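Local coordinates for viral protein F93 (Sulfolobus turreted icosahedral virus, PDB 2CO5) that probably binds DNA as a dimeric winged-helix protein, a presumed transcriptional regulator of a virus that infects a hyperthermophilic archaeon, at residues K28-E33 with G45-L50; Y11-K16 with S32-R37; L15-L18 with R24-K27; P49-L54 with K58-E63. All coordinates share one frame; numbering follows the deposited sequence.

Contact 1: K28-E33 with G45-L50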
loop_
_atom_site.group_PDB
_atom_site.type_symbol
_atom_site.label_atom_id
_atom_site.label_comp_id
_atom_site.label_asym_id
_atom_site.label_seq_id
_atom_site.Cartn_x
_atom_site.Cartn_y
_atom_site.Cartn_z
ATOM N N LYS B 28 6.320 22.713 -6.333
ATOM C CA LYS B 28 7.391 22.989 -5.365
ATOM C C LYS B 28 6.971 22.837 -3.896
ATOM O O LYS B 28 7.818 22.861 -3.000
ATOM C CB LYS B 28 7.982 24.387 -5.594
ATOM C CG LYS B 28 7.021 25.562 -5.367
ATOM C CD LYS B 28 7.645 26.867 -5.840
ATOM C CE LYS B 28 6.718 28.055 -5.639
ATOM N NZ LYS B 28 7.427 29.361 -5.835
ATOM N N ARG B 29 5.673 22.687 -3.652
ATOM C CA ARG B 29 5.157 22.576 -2.297
ATOM C C ARG B 29 4.763 21.152 -1.914
ATOM O O ARG B 29 4.512 20.886 -0.745
ATOM C CB ARG B 29 3.982 23.539 -2.116
ATOM C CG ARG B 29 4.461 24.975 -1.957
ATOM C CD ARG B 29 3.414 26.013 -2.261
ATOM N NE ARG B 29 4.035 27.341 -2.317
ATOM C CZ ARG B 29 3.380 28.495 -2.430
ATOM N NH1 ARG B 29 2.054 28.525 -2.506
ATOM N NH2 ARG B 29 4.066 29.632 -2.468
ATOM N N LEU B 30 4.737 20.241 -2.884
ATOM C CA LEU B 30 4.252 18.883 -2.641
ATOM C C LEU B 30 5.047 18.174 -1.555
ATOM O O LEU B 30 4.467 17.579 -0.658
ATOM C CB LEU B 30 4.280 18.055 -3.934
ATOM C CG LEU B 30 3.828 16.596 -3.825
ATOM C CD1 LEU B 30 2.428 16.489 -3.220
ATOM C CD2 LEU B 30 3.888 15.929 -5.191
ATOM N N ARG B 31 6.373 18.240 -1.635
ATOM C CA ARG B 31 7.227 17.516 -0.690
ATOM C C ARG B 31 6.983 17.998 0.741
ATOM O O ARG B 31 6.803 17.190 1.652
ATOM C CB ARG B 31 8.713 17.660 -1.062
ATOM C CG ARG B 31 9.622 16.729 -0.267
ATOM C CD ARG B 31 11.101 16.850 -0.644
ATOM N NE ARG B 31 11.933 16.153 0.340
ATOM C CZ ARG B 31 13.262 16.074 0.310
ATOM N NH1 ARG B 31 13.965 16.637 -0.668
ATOM N NH2 ARG B 31 13.897 15.419 1.267
ATOM N N SER B 32 6.977 19.319 0.919
ATOM C CA SER B 32 6.698 19.940 2.214
ATOM C C SER B 32 5.320 19.567 2.747
ATOM O O SER B 32 5.175 19.249 3.921
ATOM C CB SER B 32 6.782 21.463 2.098
ATOM O OG SER B 32 8.089 21.863 1.749
ATOM N N GLU B 33 4.313 19.630 1.877
ATOM C CA GLU B 33 2.938 19.290 2.238
ATOM C C GLU B 33 2.840 17.875 2.786
ATOM O O GLU B 33 2.218 17.642 3.816
ATOM C CB GLU B 33 2.020 19.417 1.018
ATOM C CG GLU B 33 1.548 20.820 0.733
ATOM C CD GLU B 33 0.587 21.329 1.793
ATOM O OE1 GLU B 33 -0.492 20.720 1.971
ATOM O OE2 GLU B 33 0.918 22.341 2.441
ATOM N N GLY B 45 14.620 12.276 -5.461
ATOM C CA GLY B 45 14.904 11.216 -6.418
ATOM C C GLY B 45 13.846 10.126 -6.458
ATOM O O GLY B 45 13.789 9.371 -7.423
ATOM N N VAL B 46 13.021 10.038 -5.410
ATOM C CA VAL B 46 11.894 9.109 -5.374
ATOM C C VAL B 46 10.589 9.807 -5.737
ATOM O O VAL B 46 9.793 9.267 -6.498
ATOM C CB VAL B 46 11.745 8.444 -3.992
ATOM C CG1 VAL B 46 10.474 7.575 -3.931
ATOM C CG2 VAL B 46 12.979 7.606 -3.676
ATOM N N LEU B 47 10.380 11.011 -5.211
ATOM C CA LEU B 47 9.107 11.707 -5.376
ATOM C C LEU B 47 8.807 12.113 -6.807
ATOM O O LEU B 47 7.737 11.812 -7.321
ATOM C CB LEU B 47 9.067 12.960 -4.502
ATOM C CG LEU B 47 7.755 13.748 -4.498
ATOM C CD1 LEU B 47 6.638 12.926 -3.866
ATOM C CD2 LEU B 47 7.944 15.066 -3.766
ATOM N N TYR B 48 9.738 12.816 -7.447
ATOM C CA TYR B 48 9.436 13.424 -8.742
ATOM C C TYR B 48 9.228 12.412 -9.870
ATOM O O TYR B 48 8.406 12.651 -10.746
ATOM C CB TYR B 48 10.459 14.500 -9.100
ATOM C CG TYR B 48 10.359 15.686 -8.162
ATOM C CD1 TYR B 48 9.250 16.524 -8.191
ATOM C CD2 TYR B 48 11.347 15.945 -7.220
ATOM C CE1 TYR B 48 9.136 17.603 -7.319
ATOM C CE2 TYR B 48 11.243 17.016 -6.344
ATOM C CZ TYR B 48 10.137 17.847 -6.400
ATOM O OH TYR B 48 10.032 18.917 -5.537
ATOM N N PRO B 49 9.969 11.288 -9.865
ATOM C CA PRO B 49 9.608 10.188 -10.764
ATOM C C PRO B 49 8.194 9.648 -10.579
ATOM O O PRO B 49 7.547 9.318 -11.575
ATOM C CB PRO B 49 10.653 9.112 -10.433
ATOM C CG PRO B 49 11.815 9.883 -10.001
ATOM C CD PRO B 49 11.224 10.996 -9.159
ATOM N N LEU B 50 7.725 9.547 -9.329
ATOM C CA LEU B 50 6.331 9.151 -9.062
ATOM C C LEU B 50 5.365 10.163 -9.664
ATOM O O LEU B 50 4.377 9.794 -10.290
ATOM C CB LEU B 50 6.056 9.019 -7.554
ATOM C CG LEU B 50 6.781 7.908 -6.785
ATOM C CD1 LEU B 50 6.431 7.983 -5.294
ATOM C CD2 LEU B 50 6.472 6.521 -7.345
HETATM O O HOH W 1 7.681 19.332 -4.069
#

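Contact 2: Y11-K16 with S32-R37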
loop_
_atom_site.group_PDB
_atom_site.type_symbol
_atom_site.label_atom_id
_atom_site.label_comp_id
_atom_site.label_asym_id
_atom_site.label_seq_id
_atom_site.Cartn_x
_atom_site.Cartn_y
_atom_site.Cartn_z
ATOM N N TYR B 11 1.828 6.712 -3.643
ATOM C CA TYR B 11 0.863 7.180 -4.636
ATOM C C TYR B 11 -0.395 7.692 -3.950
ATOM O O TYR B 11 -0.898 8.749 -4.301
ATOM C CB TYR B 11 0.491 6.078 -5.634
ATOM C CG TYR B 11 1.511 5.827 -6.730
ATOM C CD1 TYR B 11 1.990 6.870 -7.521
ATOM C CD2 TYR B 11 1.966 4.549 -6.999
ATOM C CE1 TYR B 11 2.903 6.639 -8.541
ATOM C CE2 TYR B 11 2.878 4.303 -8.027
ATOM C CZ TYR B 11 3.337 5.350 -8.790
ATOM O OH TYR B 11 4.250 5.123 -9.788
ATOM N N TYR B 12 -0.900 6.940 -2.976
ATOM C CA TYR B 12 -2.077 7.364 -2.220
ATOM C C TYR B 12 -1.816 8.704 -1.549
ATOM O O TYR B 12 -2.626 9.617 -1.629
ATOM C CB TYR B 12 -2.464 6.325 -1.165
ATOM C CG TYR B 12 -3.589 6.799 -0.270
ATOM C CD1 TYR B 12 -4.909 6.785 -0.717
ATOM C CD2 TYR B 12 -3.330 7.292 1.011
ATOM C CE1 TYR B 12 -5.944 7.234 0.089
ATOM C CE2 TYR B 12 -4.355 7.748 1.822
ATOM C CZ TYR B 12 -5.666 7.719 1.350
ATOM O OH TYR B 12 -6.695 8.156 2.142
ATOM N N ILE B 13 -0.667 8.817 -0.901
ATOM C CA ILE B 13 -0.297 10.039 -0.214
ATOM C C ILE B 13 -0.229 11.245 -1.156
ATOM O O ILE B 13 -0.734 12.316 -0.824
ATOM C CB ILE B 13 1.037 9.860 0.528
ATOM C CG1 ILE B 13 0.818 9.006 1.774
ATOM C CG2 ILE B 13 1.616 11.200 0.900
ATOM C CD1 ILE B 13 2.085 8.477 2.379
ATOM N N ILE B 14 0.381 11.073 -2.329
ATOM C CA ILE B 14 0.452 12.146 -3.323
ATOM C C ILE B 14 -0.950 12.601 -3.743
ATOM O O ILE B 14 -1.245 13.798 -3.733
ATOM C CB ILE B 14 1.244 11.722 -4.582
ATOM C CG1 ILE B 14 2.745 11.618 -4.261
ATOM C CG2 ILE B 14 1.010 12.718 -5.710
ATOM C CD1 ILE B 14 3.577 10.982 -5.358
ATOM N N LEU B 15 -1.800 11.646 -4.110
ATOM C CA LEU B 15 -3.182 11.946 -4.524
ATOM C C LEU B 15 -4.008 12.583 -3.405
ATOM O O LEU B 15 -4.844 13.451 -3.658
ATOM C CB LEU B 15 -3.882 10.673 -5.026
ATOM C CG LEU B 15 -3.820 10.377 -6.531
ATOM C CD1 LEU B 15 -2.545 10.895 -7.148
ATOM C CD2 LEU B 15 -4.006 8.887 -6.821
ATOM N N LYS B 16 -3.780 12.140 -2.171
ATOM C CA LYS B 16 -4.523 12.656 -1.024
ATOM C C LYS B 16 -4.164 14.117 -0.757
ATOM O O LYS B 16 -5.037 14.915 -0.404
ATOM C CB LYS B 16 -4.264 11.789 0.215
ATOM C CG LYS B 16 -5.002 12.218 1.503
ATOM C CD LYS B 16 -6.499 12.178 1.354
ATOM C CE LYS B 16 -7.202 12.512 2.670
ATOM N NZ LYS B 16 -8.651 12.788 2.460
ATOM N N SER B 32 6.977 19.319 0.919
ATOM C CA SER B 32 6.698 19.940 2.214
ATOM C C SER B 32 5.320 19.567 2.747
ATOM O O SER B 32 5.175 19.249 3.921
ATOM C CB SER B 32 6.782 21.463 2.098
ATOM O OG SER B 32 8.089 21.863 1.749
ATOM N N GLU B 33 4.313 19.630 1.877
ATOM C CA GLU B 33 2.938 19.290 2.238
ATOM C C GLU B 33 2.840 17.875 2.786
ATOM O O GLU B 33 2.218 17.642 3.816
ATOM C CB GLU B 33 2.020 19.417 1.018
ATOM C CG GLU B 33 1.548 20.820 0.733
ATOM C CD GLU B 33 0.587 21.329 1.793
ATOM O OE1 GLU B 33 -0.492 20.720 1.971
ATOM O OE2 GLU B 33 0.918 22.341 2.441
ATOM N N ILE B 34 3.448 16.934 2.075
ATOM C CA ILE B 34 3.494 15.538 2.500
ATOM C C ILE B 34 4.163 15.401 3.864
ATOM O O ILE B 34 3.667 14.682 4.737
ATOM C CB ILE B 34 4.253 14.675 1.475
ATOM C CG1 ILE B 34 3.426 14.514 0.200
ATOM C CG2 ILE B 34 4.578 13.306 2.054
ATOM C CD1 ILE B 34 4.225 13.935 -0.963
ATOM N N LEU B 35 5.290 16.087 4.044
ATOM C CA LEU B 35 6.001 16.044 5.319
ATOM C C LEU B 35 5.151 16.589 6.468
ATOM O O LEU B 35 5.087 15.980 7.541
ATOM C CB LEU B 35 7.326 16.814 5.248
ATOM C CG LEU B 35 8.174 16.783 6.527
ATOM C CD1 LEU B 35 8.467 15.336 6.970
ATOM C CD2 LEU B 35 9.455 17.569 6.328
ATOM N N LYS B 36 4.503 17.728 6.254
ATOM C CA LYS B 36 3.759 18.358 7.334
ATOM C C LYS B 36 2.421 17.670 7.606
ATOM O O LYS B 36 2.000 17.581 8.754
ATOM C CB LYS B 36 3.608 19.873 7.121
ATOM C CG LYS B 36 2.565 20.349 6.128
ATOM C CD LYS B 36 1.987 21.685 6.607
ATOM C CE LYS B 36 1.180 22.382 5.530
ATOM N NZ LYS B 36 0.340 23.475 6.084
ATOM N N ARG B 37 1.769 17.167 6.561
ATOM C CA ARG B 37 0.487 16.471 6.727
ATOM C C ARG B 37 0.645 15.011 7.176
ATOM O O ARG B 37 -0.172 14.521 7.950
ATOM C CB ARG B 37 -0.348 16.537 5.437
ATOM C CG ARG B 37 -0.735 17.958 4.994
ATOM C CD ARG B 37 -1.682 18.634 5.964
ATOM N NE ARG B 37 -1.751 20.079 5.737
ATOM C CZ ARG B 37 -2.721 20.717 5.081
ATOM N NH1 ARG B 37 -3.756 20.059 4.563
ATOM N NH2 ARG B 37 -2.656 22.036 4.944
#

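Contact 3: L15-L18 with R24-K27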
loop_
_atom_site.group_PDB
_atom_site.type_symbol
_atom_site.label_atom_id
_atom_site.label_comp_id
_atom_site.label_asym_id
_atom_site.label_seq_id
_atom_site.Cartn_x
_atom_site.Cartn_y
_atom_site.Cartn_z
ATOM N N LEU B 15 -1.800 11.646 -4.110
ATOM C CA LEU B 15 -3.182 11.946 -4.524
ATOM C C LEU B 15 -4.008 12.583 -3.405
ATOM O O LEU B 15 -4.844 13.451 -3.658
ATOM C CB LEU B 15 -3.882 10.673 -5.026
ATOM C CG LEU B 15 -3.820 10.377 -6.531
ATOM C CD1 LEU B 15 -2.545 10.895 -7.148
ATOM C CD2 LEU B 15 -4.006 8.887 -6.821
ATOM N N LYS B 16 -3.780 12.140 -2.171
ATOM C CA LYS B 16 -4.523 12.656 -1.024
ATOM C C LYS B 16 -4.164 14.117 -0.757
ATOM O O LYS B 16 -5.037 14.915 -0.404
ATOM C CB LYS B 16 -4.264 11.789 0.215
ATOM C CG LYS B 16 -5.002 12.218 1.503
ATOM C CD LYS B 16 -6.499 12.178 1.354
ATOM C CE LYS B 16 -7.202 12.512 2.670
ATOM N NZ LYS B 16 -8.651 12.788 2.460
ATOM N N VAL B 17 -2.886 14.456 -0.920
ATOM C CA VAL B 17 -2.408 15.831 -0.723
ATOM C C VAL B 17 -2.988 16.779 -1.784
ATOM O O VAL B 17 -3.307 17.931 -1.485
ATOM C CB VAL B 17 -0.857 15.898 -0.687
ATOM C CG1 VAL B 17 -0.345 17.324 -0.917
ATOM C CG2 VAL B 17 -0.347 15.365 0.640
ATOM N N LEU B 18 -3.139 16.283 -3.010
ATOM C CA LEU B 18 -3.846 17.022 -4.064
ATOM C C LEU B 18 -5.318 17.271 -3.716
ATOM O O LEU B 18 -5.778 18.407 -3.760
ATOM C CB LEU B 18 -3.733 16.293 -5.408
ATOM C CG LEU B 18 -2.585 16.768 -6.302
ATOM C CD1 LEU B 18 -2.950 18.101 -6.933
ATOM C CD2 LEU B 18 -1.281 16.870 -5.517
ATOM N N ARG B 24 -5.497 21.041 -6.700
ATOM C CA ARG B 24 -4.564 21.982 -7.319
ATOM C C ARG B 24 -3.474 22.376 -6.329
ATOM O O ARG B 24 -3.763 22.874 -5.246
ATOM C CB ARG B 24 -5.305 23.232 -7.803
ATOM C CG ARG B 24 -4.441 24.235 -8.575
ATOM C CD ARG B 24 -5.177 25.558 -8.705
ATOM N NE ARG B 24 -4.493 26.533 -9.559
ATOM C CZ ARG B 24 -3.423 27.251 -9.205
ATOM N NH1 ARG B 24 -2.861 27.100 -8.002
ATOM N NH2 ARG B 24 -2.898 28.121 -10.070
ATOM N N LEU B 25 -2.222 22.149 -6.710
ATOM C CA LEU B 25 -1.093 22.475 -5.851
ATOM C C LEU B 25 0.148 22.743 -6.689
ATOM O O LEU B 25 0.407 22.043 -7.671
ATOM C CB LEU B 25 -0.835 21.327 -4.875
ATOM C CG LEU B 25 0.252 21.533 -3.813
ATOM C CD1 LEU B 25 -0.170 22.570 -2.772
ATOM C CD2 LEU B 25 0.595 20.202 -3.153
ATOM N N GLU B 26 0.905 23.763 -6.300
ATOM C CA GLU B 26 2.179 24.051 -6.939
ATOM C C GLU B 26 3.108 22.892 -6.649
ATOM O O GLU B 26 3.141 22.391 -5.529
ATOM C CB GLU B 26 2.785 25.356 -6.418
ATOM C CG GLU B 26 2.065 26.609 -6.902
ATOM C CD GLU B 26 2.562 27.883 -6.233
ATOM O OE1 GLU B 26 3.562 27.828 -5.486
ATOM O OE2 GLU B 26 1.944 28.947 -6.457
ATOM N N LYS B 27 3.840 22.468 -7.673
ATOM C CA LYS B 27 4.751 21.327 -7.587
ATOM C C LYS B 27 5.807 21.496 -6.490
ATOM O O LYS B 27 6.131 20.542 -5.788
ATOM C CB LYS B 27 5.429 21.121 -8.945
ATOM C CG LYS B 27 6.194 19.816 -9.129
ATOM C CD LYS B 27 6.931 19.859 -10.472
ATOM C CE LYS B 27 7.656 18.568 -10.789
ATOM N NZ LYS B 27 8.098 18.535 -12.219
#

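Contact 4: P49-L54 with K58-E63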
loop_
_atom_site.group_PDB
_atom_site.type_symbol
_atom_site.label_atom_id
_atom_site.label_comp_id
_atom_site.label_asym_id
_atom_site.label_seq_id
_atom_site.Cartn_x
_atom_site.Cartn_y
_atom_site.Cartn_z
ATOM N N PRO B 49 9.969 11.288 -9.865
ATOM C CA PRO B 49 9.608 10.188 -10.764
ATOM C C PRO B 49 8.194 9.648 -10.579
ATOM O O PRO B 49 7.547 9.318 -11.575
ATOM C CB PRO B 49 10.653 9.112 -10.433
ATOM C CG PRO B 49 11.815 9.883 -10.001
ATOM C CD PRO B 49 11.224 10.996 -9.159
ATOM N N LEU B 50 7.725 9.547 -9.329
ATOM C CA LEU B 50 6.331 9.151 -9.062
ATOM C C LEU B 50 5.365 10.163 -9.664
ATOM O O LEU B 50 4.377 9.794 -10.290
ATOM C CB LEU B 50 6.056 9.019 -7.554
ATOM C CG LEU B 50 6.781 7.908 -6.785
ATOM C CD1 LEU B 50 6.431 7.983 -5.294
ATOM C CD2 LEU B 50 6.472 6.521 -7.345
ATOM N N ILE B 51 5.665 11.445 -9.462
ATOM C CA ILE B 51 4.893 12.525 -10.055
ATOM C C ILE B 51 4.870 12.414 -11.581
ATOM O O ILE B 51 3.811 12.540 -12.192
ATOM C CB ILE B 51 5.451 13.918 -9.652
ATOM C CG1 ILE B 51 5.264 14.163 -8.154
ATOM C CG2 ILE B 51 4.752 15.028 -10.435
ATOM C CD1 ILE B 51 6.023 15.361 -7.642
ATOM N N ASP B 52 6.033 12.167 -12.187
ATOM C CA ASP B 52 6.133 12.068 -13.647
ATOM C C ASP B 52 5.226 10.977 -14.178
ATOM O O ASP B 52 4.510 11.178 -15.155
ATOM C CB ASP B 52 7.572 11.793 -14.093
ATOM C CG ASP B 52 8.475 13.012 -13.973
ATOM O OD1 ASP B 52 7.966 14.137 -13.768
ATOM O OD2 ASP B 52 9.709 12.840 -14.089
ATOM N N SER B 53 5.257 9.819 -13.530
ATOM C CA SER B 53 4.427 8.688 -13.946
ATOM C C SER B 53 2.954 9.078 -13.918
ATOM O O SER B 53 2.227 8.813 -14.872
ATOM C CB SER B 53 4.691 7.463 -13.059
ATOM O OG SER B 53 5.993 6.940 -13.302
ATOM N N LEU B 54 2.531 9.729 -12.834
ATOM C CA LEU B 54 1.144 10.200 -12.682
ATOM C C LEU B 54 0.749 11.199 -13.768
ATOM O O LEU B 54 -0.353 11.133 -14.301
ATOM C CB LEU B 54 0.932 10.843 -11.299
ATOM C CG LEU B 54 0.512 9.967 -10.105
ATOM C CD1 LEU B 54 0.728 8.490 -10.331
ATOM C CD2 LEU B 54 1.228 10.428 -8.844
ATOM N N LYS B 58 -1.881 10.732 -17.063
ATOM C CA LYS B 58 -3.079 11.583 -17.022
ATOM C C LYS B 58 -3.869 11.496 -15.715
ATOM O O LYS B 58 -5.042 11.855 -15.680
ATOM C CB LYS B 58 -4.015 11.283 -18.207
ATOM C CG LYS B 58 -3.335 11.091 -19.564
ATOM C CD LYS B 58 -2.416 12.246 -19.922
ATOM C CE LYS B 58 -2.029 12.206 -21.394
ATOM N NZ LYS B 58 -0.898 13.122 -21.701
ATOM N N ILE B 59 -3.222 11.032 -14.650
ATOM C CA ILE B 59 -3.794 11.056 -13.299
ATOM C C ILE B 59 -3.660 12.475 -12.761
ATOM O O ILE B 59 -4.610 13.047 -12.220
ATOM C CB ILE B 59 -3.048 10.073 -12.348
ATOM C CG1 ILE B 59 -3.184 8.626 -12.838
ATOM C CG2 ILE B 59 -3.561 10.203 -10.915
ATOM C CD1 ILE B 59 -4.616 8.119 -12.913
ATOM N N LEU B 60 -2.461 13.029 -12.922
ATOM C CA LEU B 60 -2.206 14.443 -12.685
ATOM C C LEU B 60 -2.056 15.168 -14.016
ATOM O O LEU B 60 -1.801 14.544 -15.057
ATOM C CB LEU B 60 -0.923 14.637 -11.869
ATOM C CG LEU B 60 -0.921 14.160 -10.420
ATOM C CD1 LEU B 60 0.433 14.458 -9.781
ATOM C CD2 LEU B 60 -2.043 14.821 -9.637
ATOM N N ARG B 61 -2.223 16.486 -13.961
ATOM C CA ARG B 61 -1.895 17.393 -15.060
ATOM C C ARG B 61 -0.928 18.446 -14.537
ATOM O O ARG B 61 -1.004 18.839 -13.372
ATOM C CB ARG B 61 -3.157 18.073 -15.603
ATOM C CG ARG B 61 -2.912 19.444 -16.266
ATOM C CD ARG B 61 -4.065 19.923 -17.137
ATOM N NE ARG B 61 -4.960 20.867 -16.464
ATOM C CZ ARG B 61 -5.997 20.531 -15.696
ATOM N NH1 ARG B 61 -6.293 19.254 -15.457
ATOM N NH2 ARG B 61 -6.758 21.491 -15.165
ATOM N N GLU B 62 -0.039 18.915 -15.410
ATOM C CA GLU B 62 0.927 19.944 -15.055
ATOM C C GLU B 62 0.793 21.127 -16.005
ATOM O O GLU B 62 0.839 20.956 -17.220
ATOM C CB GLU B 62 2.336 19.369 -15.134
ATOM C CG GLU B 62 3.391 20.156 -14.380
ATOM C CD GLU B 62 4.762 19.504 -14.476
ATOM O OE1 GLU B 62 5.340 19.490 -15.587
ATOM O OE2 GLU B 62 5.261 19.002 -13.444
ATOM N N GLU B 63 0.600 22.320 -15.450
ATOM C CA GLU B 63 0.635 23.548 -16.241
ATOM C C GLU B 63 1.811 24.408 -15.808
ATOM O O GLU B 63 2.047 24.609 -14.613
ATOM C CB GLU B 63 -0.665 24.350 -16.110
ATOM C CG GLU B 63 -1.826 23.805 -16.935
ATOM C CD GLU B 63 -2.953 24.815 -17.118
ATOM O OE1 GLU B 63 -2.675 25.967 -17.520
ATOM O OE2 GLU B 63 -4.122 24.452 -16.874
#

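Contact 1: K28-E33 with G45-L50
Leu47 points its isobutyl end across at Leu30 and at the stem of Arg31, joining the two helices of the helix-turn-helix in this winged-helix protein. Helix 30-38 is the first of the pair; helix 44-56, on which Leu47 lies, is at the position that usually serves as the recognition helix. The CG of Leu47 stands anti to its backbone N (chi1 -176°), which turns the two methyls toward helix 30-38 and splits them between neighbouring residues. CD2 rests on the root of Arg31, 3.8 Å from its CB and 4.0 Å from its CA. CD1 faces CD2 of Leu30 at a looser 4.3 Å, and both leucines are buried. Beyond CB the chain of Arg31 runs extended from CG to NE and takes its guanidinium past the leucine contact to a salt bridge with Asp44, just ahead of the second segment. Arg31 therefore serves the interface twice, with an apolar stem under Leu47 and a charged end tied to the start of helix 44-56. Tyr48 reaches across on the other flank, its ring lying alongside Lys27, and makes its link through solvent. A single water receives the N-H of Arg31 at 3.0 Å, in the first turn of helix 30-38, and lies 2.8 Å from Tyr48 OH.

Contact 2: Y11-K16 with S32-R37
In the hydrophobic core of the winged-helix domain, where the first helix packs on the first helix of the helix-turn-helix, Ile34 meets Ile13 and Ile14. All three residues are buried and the contact is entirely apolar. Ile13 and Ile34 point at each other from helices 9-20 and 30-38, and their side chains cross at about a right angle. The CG2 methyl of Ile13 does the touching: with chi1 at -74° CG1 lies beside the backbone N, and CG2 is left to face Ile34. It lies 3.8 Å from Ile34 CG2 and 3.8 Å from Ile34 CG1, nested in the fork of that residue. The longer arm of Ile34 stretches on past Ile13, and its CD1 comes within 4.3 Å of Ile14 CG1. Ile14 itself leaves helix 9-20 pointing away from helix 30-38, yet is still met there, and it packs also on Leu47 of helix 44-56. Ile13 lies at the dimer interface too, against Ile91 of the second subunit. On the outer side of helix 30-38 a charged cluster replaces the isoleucines. Glu33 draws Lys36 and Arg37 into long ion pairs one turn on, and its OE1 accepts a hydrogen bond from Asn21. OE1 lies 3.8 Å above the guanidinium plane of Arg37, over its centre, a purely electrostatic pairing in which no N-H points at the oxygen.

Contact 3: L15-L18 with R24-K27
Leu18 lays its CD1 methyl over the backbone at the start of strand 24-26, joining the first helix of the winged-helix fold to the short strand that follows it in the chain. CD1 is 3.9 Å from Arg24 N and 4.1 Å from Leu25 N, and it approaches Leu25 CB at 4.4 Å. The leucine thus covers main chain more than side chain. Its first torsion, -94°, is swung well away from a staggered value, and with it the tip leans toward the strand although CB itself does not face it. One residue earlier, Val17 uses its CG1 methyl, which lies 3.8 Å from CD2 of Leu25, the two side chains meeting at a slant. Leu25 points directly at helix 9-20, a chi1 of -175° swinging its CG to the side of the carbonyl carbon, and is buried between its own strand and helices 9-20 and 30-38. Val17 and Leu25 both also touch Leu30 and Glu33, so this small apolar group packs against the beginning of helix 30-38. On its sheet side the strand is held by strand 70-73, the central strand of the three-stranded sheet: Leu25 is hydrogen-bonded through its backbone to Leu71. Arg24, by contrast, leaves the strand pointing away from the helix and packs its side chain on Val70 and Phe72. Lys27, at the end of the segment, carries its amino group across to the far edge strand of the sheet, where NZ forms a salt bridge with OE2 of Glu62.

Contact 4: P49-L54 with K58-E63
Leu54 meets both Leu60 and Ile59 where helix 44-56 ends and a short turn leads into the first wing strand of the winged-helix fold. Its CB lies 3.9 Å from Leu60 CG and 4.0 Å from Leu60 CD1. One bond out, CG faces the CG2 methyl of Ile59 at 4.2 Å. The tip then leaves the strand for the helical core: CD1 packs on the ring of Tyr11, and CD2 on Ile14 and Leu15. A turn earlier, Ile51 CG2 adds a looser touch to Leu60 CD1. The backbone of Leu54 is tied as well, because its carbonyl oxygen takes two N-H groups. Ile59 N approaches nearly along the C=O axis at 2.9 Å, as part of the Schellman motif that ends the helix with Lys58 at positive phi. Leu60 N, at 3.2 Å, comes in well above the carbonyl plane but with a straight N-H direction (166°). The helix end is thereby coupled to strand 60-63, which pairs with strand 70-73 through Arg61 and Glu63, while Leu54 faces helix 9-20 behind it.

Overall arrangement
All four contacts bury apolar side chains in one small core; contacts 1 and 2 join helix to helix, contacts 3 and 4 helix to sheet. Contact 2 is wholly aliphatic across its interface and borders the second subunit, whose copy of the chain is also joined by an interchain disulfide at Cys93. Contact 1 shares helix 30-38 with it but opens toward the surface, adding water and a charged arginine. Contacts 3 and 4 bring the two outer strands against the helices: contact 3 by aliphatic packing on side chain and backbone alike, contact 4 by backbone hydrogen bonds too. Packing of Leu18 on Leu60 links those two directly.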